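Local coordinates for histidine kinase (Synechocystis sp., PDB 5DFY), which probably autophosphorylates on histidine in response to light, this piece being a GAF domain of the cyanobacteriochrome that binds phycocyanobilin, at residues V62-F76 / L162-R175. Residues are numbered along the deposited sequence; the frame is centred on the assembly and turned at random.
Sequences VRHLLSCDRVLVYRF and LWGLLGAYQNGAPR. With CYC (phycocyanobilin), chain B.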
# COMPACT_ATOMS: atom_id res chain seq x y z
N VAL A 62 -2.85 -5.13 19.91
CA VAL A 62 -1.63 -5.90 20.06
C VAL A 62 -1.43 -6.29 21.53
O VAL A 62 -1.13 -7.43 21.84
CB VAL A 62 -0.41 -5.13 19.55
CG1 VAL A 62 0.88 -5.87 19.89
CG2 VAL A 62 -0.54 -4.89 18.06
N ARG A 63 -1.60 -5.32 22.42
CA ARG A 63 -1.29 -5.56 23.82
C ARG A 63 -2.26 -6.61 24.36
O ARG A 63 -1.86 -7.48 25.12
CB ARG A 63 -1.38 -4.27 24.64
CG ARG A 63 -0.90 -4.50 26.09
CD ARG A 63 -0.55 -3.20 26.80
NE ARG A 63 -1.68 -2.30 26.98
CZ ARG A 63 -2.57 -2.38 27.97
NH1 ARG A 63 -2.49 -3.35 28.87
NH2 ARG A 63 -3.54 -1.48 28.06
N HIS A 64 -3.51 -6.50 23.92
CA HIS A 64 -4.56 -7.45 24.27
C HIS A 64 -4.26 -8.85 23.71
O HIS A 64 -4.29 -9.84 24.45
CB HIS A 64 -5.89 -6.91 23.75
CG HIS A 64 -7.08 -7.74 24.14
ND1 HIS A 64 -7.98 -8.22 23.22
CD2 HIS A 64 -7.51 -8.15 25.35
CE1 HIS A 64 -8.92 -8.91 23.85
NE2 HIS A 64 -8.65 -8.88 25.14
N LEU A 65 -3.94 -8.95 22.42
CA LEU A 65 -3.74 -10.26 21.81
C LEU A 65 -2.49 -10.97 22.26
O LEU A 65 -2.50 -12.20 22.39
CB LEU A 65 -3.71 -10.15 20.28
CG LEU A 65 -5.03 -9.72 19.64
CD1 LEU A 65 -4.83 -9.52 18.14
CD2 LEU A 65 -6.11 -10.75 19.88
N LEU A 66 -1.40 -10.22 22.45
CA LEU A 66 -0.14 -10.81 22.85
C LEU A 66 0.07 -10.86 24.36
O LEU A 66 1.00 -11.48 24.82
CB LEU A 66 1.03 -10.05 22.23
CG LEU A 66 1.17 -10.12 20.72
CD1 LEU A 66 2.40 -9.37 20.26
CD2 LEU A 66 1.21 -11.57 20.26
N SER A 67 -0.79 -10.20 25.11
CA SER A 67 -0.58 -10.13 26.55
C SER A 67 0.83 -9.66 26.88
O SER A 67 1.49 -10.21 27.76
CB SER A 67 -0.85 -11.48 27.20
OG SER A 67 -2.20 -11.85 27.06
N CYS A 68 1.31 -8.67 26.15
CA CYS A 68 2.60 -8.06 26.44
C CYS A 68 2.36 -6.85 27.35
O CYS A 68 1.22 -6.53 27.68
CB CYS A 68 3.34 -7.67 25.16
SG CYS A 68 2.48 -6.52 24.08
N ASP A 69 3.44 -6.21 27.78
CA ASP A 69 3.35 -5.13 28.76
C ASP A 69 3.23 -3.74 28.15
O ASP A 69 2.58 -2.86 28.71
CB ASP A 69 4.57 -5.19 29.67
CG ASP A 69 4.60 -6.46 30.49
OD1 ASP A 69 3.53 -6.83 31.04
OD2 ASP A 69 5.66 -7.08 30.57
N ARG A 70 3.86 -3.55 26.99
CA ARG A 70 3.86 -2.25 26.31
C ARG A 70 3.82 -2.47 24.81
O ARG A 70 4.38 -3.45 24.35
CB ARG A 70 5.08 -1.41 26.66
CG ARG A 70 4.91 0.07 26.39
CD ARG A 70 6.20 0.87 26.38
NE ARG A 70 7.14 0.61 27.48
CZ ARG A 70 7.11 1.17 28.69
NH1 ARG A 70 8.04 0.83 29.55
NH2 ARG A 70 6.17 2.04 29.03
N VAL A 71 3.16 -1.58 24.09
CA VAL A 71 3.19 -1.55 22.62
C VAL A 71 3.52 -0.13 22.21
O VAL A 71 2.98 0.83 22.77
CB VAL A 71 1.88 -2.00 22.01
CG1 VAL A 71 1.90 -1.85 20.49
CG2 VAL A 71 1.55 -3.41 22.43
N LEU A 72 4.40 0.02 21.22
CA LEU A 72 4.80 1.34 20.73
C LEU A 72 4.68 1.41 19.22
O LEU A 72 4.98 0.44 18.49
CB LEU A 72 6.22 1.70 21.12
CG LEU A 72 6.52 1.79 22.63
CD1 LEU A 72 8.02 1.84 22.89
CD2 LEU A 72 5.82 3.02 23.19
N VAL A 73 4.25 2.58 18.76
CA VAL A 73 4.27 2.95 17.35
C VAL A 73 5.34 4.01 17.15
O VAL A 73 5.31 5.05 17.80
CB VAL A 73 2.91 3.47 16.88
CG1 VAL A 73 2.97 3.85 15.38
CG2 VAL A 73 1.81 2.43 17.10
N TYR A 74 6.27 3.75 16.24
CA TYR A 74 7.46 4.58 16.01
C TYR A 74 7.46 4.95 14.54
O TYR A 74 7.45 4.06 13.70
CB TYR A 74 8.72 3.82 16.37
CG TYR A 74 10.06 4.48 16.21
CD1 TYR A 74 10.60 5.28 17.21
CD2 TYR A 74 10.85 4.24 15.08
CE1 TYR A 74 11.84 5.84 17.08
CE2 TYR A 74 12.11 4.82 14.94
CZ TYR A 74 12.60 5.60 15.96
OH TYR A 74 13.84 6.18 15.85
N ARG A 75 7.46 6.24 14.26
CA ARG A 75 7.37 6.75 12.88
C ARG A 75 8.70 7.33 12.45
O ARG A 75 9.25 8.17 13.16
CB ARG A 75 6.29 7.81 12.79
CG ARG A 75 6.08 8.34 11.38
CD ARG A 75 5.04 9.43 11.36
NE ARG A 75 5.52 10.56 12.14
CZ ARG A 75 4.74 11.44 12.76
NH1 ARG A 75 3.42 11.35 12.69
NH2 ARG A 75 5.31 12.41 13.47
N PHE A 76 9.21 6.89 11.30
CA PHE A 76 10.46 7.43 10.77
C PHE A 76 10.32 8.86 10.24
O PHE A 76 9.33 9.24 9.60
CB PHE A 76 10.98 6.53 9.67
CG PHE A 76 11.56 5.23 10.17
CD1 PHE A 76 12.70 5.21 10.97
CD2 PHE A 76 10.98 4.03 9.83
CE1 PHE A 76 13.23 4.01 11.41
CE2 PHE A 76 11.51 2.82 10.25
CZ PHE A 76 12.64 2.81 11.06
N LEU A 162 8.54 2.35 3.83
CA LEU A 162 8.79 1.95 5.21
C LEU A 162 8.54 3.16 6.08
O LEU A 162 9.36 4.07 6.18
CB LEU A 162 10.22 1.44 5.41
CG LEU A 162 10.59 1.10 6.87
CD1 LEU A 162 9.72 0.01 7.42
CD2 LEU A 162 12.07 0.71 6.94
N TRP A 163 7.36 3.18 6.70
CA TRP A 163 6.88 4.34 7.40
C TRP A 163 7.30 4.36 8.87
O TRP A 163 7.51 5.42 9.46
CB TRP A 163 5.36 4.36 7.28
CG TRP A 163 4.60 5.32 8.12
CD1 TRP A 163 4.12 6.54 7.76
CD2 TRP A 163 4.17 5.11 9.48
NE1 TRP A 163 3.43 7.12 8.80
CE2 TRP A 163 3.45 6.26 9.87
CE3 TRP A 163 4.32 4.07 10.40
CZ2 TRP A 163 2.88 6.40 11.13
CZ3 TRP A 163 3.76 4.21 11.65
CH2 TRP A 163 3.06 5.37 12.01
N GLY A 164 7.45 3.18 9.45
CA GLY A 164 7.73 3.11 10.87
C GLY A 164 7.82 1.68 11.35
O GLY A 164 7.92 0.74 10.56
N LEU A 165 7.77 1.54 12.67
CA LEU A 165 7.89 0.27 13.36
C LEU A 165 6.75 0.12 14.35
O LEU A 165 6.28 1.11 14.91
CB LEU A 165 9.22 0.16 14.11
CG LEU A 165 10.50 0.43 13.33
CD1 LEU A 165 11.71 0.37 14.25
CD2 LEU A 165 10.65 -0.57 12.23
N LEU A 166 6.35 -1.12 14.56
CA LEU A 166 5.38 -1.51 15.58
C LEU A 166 6.07 -2.48 16.53
O LEU A 166 6.53 -3.53 16.10
CB LEU A 166 4.15 -2.15 14.92
CG LEU A 166 3.05 -2.64 15.87
CD1 LEU A 166 2.46 -1.52 16.69
CD2 LEU A 166 1.95 -3.29 15.06
N GLY A 167 6.21 -2.10 17.80
CA GLY A 167 6.90 -2.92 18.77
C GLY A 167 6.01 -3.43 19.88
O GLY A 167 5.15 -2.71 20.37
N ALA A 168 6.23 -4.67 20.26
CA ALA A 168 5.60 -5.31 21.41
C ALA A 168 6.70 -5.67 22.42
O ALA A 168 7.74 -6.22 22.04
CB ALA A 168 4.82 -6.52 20.99
N TYR A 169 6.47 -5.36 23.70
CA TYR A 169 7.51 -5.42 24.72
C TYR A 169 7.04 -6.13 25.96
O TYR A 169 5.91 -5.96 26.39
CB TYR A 169 7.97 -4.01 25.11
CG TYR A 169 8.35 -3.20 23.89
CD1 TYR A 169 9.61 -3.32 23.34
CD2 TYR A 169 7.44 -2.37 23.27
CE1 TYR A 169 9.96 -2.60 22.20
CE2 TYR A 169 7.77 -1.65 22.15
CZ TYR A 169 9.04 -1.77 21.62
OH TYR A 169 9.35 -1.05 20.48
N GLN A 170 7.93 -6.96 26.51
CA GLN A 170 7.75 -7.53 27.84
C GLN A 170 8.71 -6.81 28.75
O GLN A 170 9.88 -6.68 28.43
CB GLN A 170 8.01 -9.05 27.84
CG GLN A 170 7.11 -9.83 28.78
CD GLN A 170 5.68 -9.93 28.29
OE1 GLN A 170 5.38 -9.62 27.14
NE2 GLN A 170 4.78 -10.38 29.14
N ASN A 171 8.21 -6.38 29.91
CA ASN A 171 8.95 -5.48 30.78
C ASN A 171 9.62 -6.12 31.99
O ASN A 171 10.63 -5.61 32.46
CB ASN A 171 8.03 -4.40 31.31
CG ASN A 171 7.70 -3.35 30.29
OD1 ASN A 171 7.68 -3.62 29.09
ND2 ASN A 171 7.48 -2.14 30.76
N GLY A 172 9.04 -7.21 32.47
CA GLY A 172 9.45 -7.77 33.76
C GLY A 172 9.98 -9.18 33.77
O GLY A 172 10.27 -9.72 34.85
N ALA A 173 10.12 -9.79 32.60
CA ALA A 173 10.63 -11.15 32.47
C ALA A 173 10.99 -11.39 31.02
O ALA A 173 10.46 -10.72 30.12
CB ALA A 173 9.60 -12.15 32.91
N PRO A 174 11.87 -12.35 30.77
CA PRO A 174 12.12 -12.73 29.38
C PRO A 174 10.90 -13.41 28.80
O PRO A 174 10.00 -13.84 29.53
CB PRO A 174 13.34 -13.65 29.47
CG PRO A 174 13.41 -14.10 30.87
CD PRO A 174 12.73 -13.08 31.72
N ARG A 175 10.87 -13.51 27.48
CA ARG A 175 9.74 -14.09 26.80
C ARG A 175 10.21 -14.77 25.55
O ARG A 175 10.80 -14.11 24.69
CB ARG A 175 8.71 -13.03 26.44
CG ARG A 175 7.52 -13.58 25.71
CD ARG A 175 6.43 -12.56 25.61
NE ARG A 175 5.29 -13.12 24.91
CZ ARG A 175 4.09 -12.60 24.87
NH1 ARG A 175 3.83 -11.46 25.49
NH2 ARG A 175 3.13 -13.22 24.20
CHA CYC B . 19.90 -2.18 16.43
NA CYC B . 18.04 -0.68 17.28
C1A CYC B . 18.61 -1.84 16.59
C2A CYC B . 17.46 -2.64 16.07
C3A CYC B . 16.22 -1.99 16.44
C4A CYC B . 16.58 -0.78 17.20
CMA CYC B . 14.85 -2.48 16.08
CAA CYC B . 17.61 -3.89 15.22
CBA CYC B . 17.86 -3.30 13.81
CGA CYC B . 18.15 -4.29 12.69
O1A CYC B . 18.46 -5.47 12.99
O2A CYC B . 18.13 -3.94 11.46
CHB CYC B . 15.73 0.30 17.76
NB CYC B . 13.87 -1.14 18.64
C1B CYC B . 14.48 0.13 18.16
C2B CYC B . 13.46 1.19 18.24
C3B CYC B . 12.28 0.64 18.74
C4B CYC B . 12.48 -0.80 19.03
CMB CYC B . 13.72 2.62 17.83
CAB CYC B . 10.96 1.38 18.98
CBB CYC B . 9.90 0.88 18.01
OB CYC B . 11.70 -1.61 19.47
NC CYC B . 20.85 2.20 19.60
C1C CYC B . 20.69 3.03 20.51
C2C CYC B . 22.19 3.81 20.84
C3C CYC B . 22.91 3.63 19.76
C4C CYC B . 22.34 2.24 19.16
CMC CYC B . 21.96 5.29 21.30
CAC CYC B . 24.53 3.56 19.92
CBC CYC B . 25.04 4.96 20.19
OC CYC B . 19.66 3.29 21.09
CHD CYC B . 23.01 1.40 18.36
ND CYC B . 21.08 -0.10 17.53
C1D CYC B . 22.40 0.18 17.74
C2D CYC B . 23.16 -0.86 17.29
C3D CYC B . 22.32 -1.80 16.79
C4D CYC B . 21.02 -1.32 16.94
CMD CYC B . 24.69 -0.89 17.36
CAD CYC B . 22.71 -3.12 16.17
CBD CYC B . 22.55 -4.24 17.17
CGD CYC B . 23.55 -4.07 18.31
O1D CYC B . 23.17 -3.74 19.46
O2D CYC B . 24.78 -4.25 18.11
O HOH W 1 2.39 -12.71 28.61
O HOH W 2 6.58 -8.86 32.29
O HOH W 3 8.79 -1.62 27.58
O HOH W 4 7.37 7.88 8.12
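Leu-66 O, in the final turn of helix 50-66, is gripped end-on by both terminal nitrogens of Arg-175, NH2 at 2.8 Å and NH1 at 2.9 Å. The arginine runs extended from CG to NE, with CG anti to the backbone N (chi1 179°), which carries the guanidinium across to the helix end. NH1 also donates to Gln-170 OE1, so the turn of the guanidinium is fixed by two oxygens near its plane, and NH2 is also paired with Glu-181. With Arg-175 cut back to an alanine, Leu-66 O would probably lose both donors, Glu-181 its charged mate, and the Gln-170 amide would be freer to turn. Where strand 70-76 starts, Asp-69 N and Arg-70 N share Tyr-169 O in a classic beta bulge, and Asp-69 OD2 takes a nearly straight bond (174°) from Asn-171 N at 2.7 Å through its anti lone pair. Antiparallel pairing then runs on to Phe-76. On one face Leu-72 CD1 lies 3.6 Å from Tyr-169 CE2, and the tyrosine hydroxyl donates to OB of phycocyanobilin (2.6 Å); the bilin methyl CMB sits over one face of the Tyr-74 ring. On the other, Arg-75 CG makes a CH-pi contact with the Trp-163 six-membered ring. The strands lie between strands 82-89 and 150-158 of the antiparallel GAF sheet, helices 50-66 and 179-203 covering the Leu-166 and Ala-168 face and the bilin lying on the Tyr-74 and Tyr-169 face.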